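Side-chain contact in hypothetical protein (Haemophilus influenzae, PDB 2HJ1), which is of unknown function but belongs to the RnfH family of ubiquitin-like proteins and crystallises as a domain-swapped dimer: residues Glu34-Val38 and Gln39-Thr43. Sequence-based numbering, arbitrary orientation.
Sequences EGITV and QTAIT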
loop_
_atom_site.group_PDB
_atom_site.type_symbol
_atom_site.label_atom_id
_atom_site.label_comp_id
_atom_site.label_asym_id
_atom_site.label_seq_id
_atom_site.Cartn_x
_atom_site.Cartn_y
_atom_site.Cartn_z
ATOM N N GLU B 34 14.593 4.926 -10.943
ATOM C CA GLU B 34 14.684 3.792 -10.065
ATOM C C GLU B 34 15.890 3.970 -9.115
ATOM O O GLU B 34 16.970 4.384 -9.550
ATOM C CB GLU B 34 14.838 2.539 -10.904
ATOM C CG GLU B 34 15.014 1.264 -10.127
ATOM C CD GLU B 34 15.303 0.058 -11.052
ATOM O OE1 GLU B 34 14.404 -0.816 -11.113
ATOM O OE2 GLU B 34 16.405 0.006 -11.713
ATOM N N GLY B 35 15.692 3.686 -7.828
ATOM C CA GLY B 35 16.697 4.032 -6.815
ATOM C C GLY B 35 16.340 5.219 -5.915
ATOM O O GLY B 35 16.890 5.358 -4.834
ATOM N N ILE B 36 15.432 6.085 -6.357
ATOM C CA ILE B 36 14.920 7.196 -5.517
ATOM C C ILE B 36 14.301 6.658 -4.189
ATOM O O ILE B 36 13.673 5.594 -4.151
ATOM C CB ILE B 36 13.939 8.115 -6.385
ATOM C CG1 ILE B 36 13.526 9.383 -5.663
ATOM C CG2 ILE B 36 12.684 7.371 -6.770
ATOM C CD1 ILE B 36 12.785 10.389 -6.557
ATOM N N THR B 37 14.483 7.383 -3.078
ATOM C CA THR B 37 13.888 6.968 -1.828
ATOM C C THR B 37 12.573 7.712 -1.590
ATOM O O THR B 37 12.310 8.716 -2.236
ATOM C CB THR B 37 14.794 7.354 -0.649
ATOM O OG1 THR B 37 15.071 8.745 -0.796
ATOM C CG2 THR B 37 16.131 6.539 -0.692
ATOM N N VAL B 38 11.798 7.255 -0.611
ATOM C CA VAL B 38 10.611 7.994 -0.153
ATOM C C VAL B 38 10.888 9.490 0.096
ATOM O O VAL B 38 10.196 10.351 -0.425
ATOM C CB VAL B 38 10.093 7.351 1.124
ATOM C CG1 VAL B 38 8.939 8.110 1.694
ATOM C CG2 VAL B 38 9.695 5.827 0.836
ATOM N N GLN B 39 11.920 9.811 0.889
ATOM C CA GLN B 39 12.177 11.216 1.235
ATOM C C GLN B 39 12.540 12.011 -0.009
ATOM O O GLN B 39 12.096 13.137 -0.202
ATOM C CB GLN B 39 13.337 11.293 2.273
ATOM C CG GLN B 39 13.702 12.744 2.685
ATOM C CD GLN B 39 14.892 12.716 3.630
ATOM O OE1 GLN B 39 16.052 12.930 3.223
ATOM N NE2 GLN B 39 14.630 12.296 4.838
ATOM N N THR B 40 13.324 11.445 -0.900
ATOM C CA THR B 40 13.669 12.233 -2.094
ATOM C C THR B 40 12.469 12.535 -3.001
ATOM O O THR B 40 12.332 13.642 -3.509
ATOM C CB THR B 40 14.802 11.535 -2.912
ATOM O OG1 THR B 40 15.897 11.227 -2.010
ATOM C CG2 THR B 40 15.293 12.439 -4.022
ATOM N N ALA B 41 11.608 11.546 -3.227
ATOM C CA ALA B 41 10.362 11.768 -4.035
ATOM C C ALA B 41 9.535 12.877 -3.373
ATOM O O ALA B 41 9.130 13.821 -4.009
ATOM C CB ALA B 41 9.571 10.500 -4.114
ATOM N N ILE B 42 9.334 12.785 -2.072
ATOM C CA ILE B 42 8.531 13.787 -1.401
ATOM C C ILE B 42 9.179 15.177 -1.543
ATOM O O ILE B 42 8.548 16.158 -1.974
ATOM C CB ILE B 42 8.284 13.427 0.088
ATOM C CG1 ILE B 42 7.522 12.097 0.213
ATOM C CG2 ILE B 42 7.482 14.568 0.817
ATOM C CD1 ILE B 42 7.391 11.577 1.690
ATOM N N THR B 43 10.457 15.286 -1.191
ATOM C CA THR B 43 11.076 16.627 -1.206
ATOM C C THR B 43 11.194 17.206 -2.624
ATOM O O THR B 43 11.085 18.414 -2.808
ATOM C CB THR B 43 12.464 16.619 -0.493
ATOM O OG1 THR B 43 13.308 15.661 -1.128
ATOM C CG2 THR B 43 12.328 16.199 0.952
HETATM O O HOH W 1 17.066 9.023 -3.368
#
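Thr37 caps the N-terminus of helix 38-45: its OG1 accepts from Thr40 N at 3.2 Å (N-H...O 160°), meeting an amide that the first turn of the helix cannot satisfy from within. Threonine suits this N-cap because chi1 53° sets its hydroxyl between the backbone N and the carbonyl carbon, turned forward to Thr40 N. Thr40 OG1 lies 2.9 Å from Thr37 OG1, and a water bridges from Thr40 OG1 to Thr37 N, which donates to it. Ordinary helical bonds follow, Ala41 N to Thr37 O at 3.1 Å, nearly straight at 174°, and Ile42 N to Val38 O. Two residues past the cap, Gln39 O accepts from both Thr43 N and Thr43 OG1.

Ile36, just before the cap, sets CG1 3.7 Å from Thr40 CB, and its CD1 comes 3.7 Å from Ala41 N, a backbone that the short alanine side chain keeps accessible. Val38 and Ile42 run side by side, CG1 to CD1 3.8 Å, Val38 touching Ile63 and Ile42 touching Ile61. Hydroxyl and water thus serve the helix start, while Val38 and Ile42 join it to their own chain's core; backbone bonds from Ile36, Val38 and Gln39 tie it to the second subunit, whose Thr71 and Leu74 pack on Thr37 and Ala41 respectively.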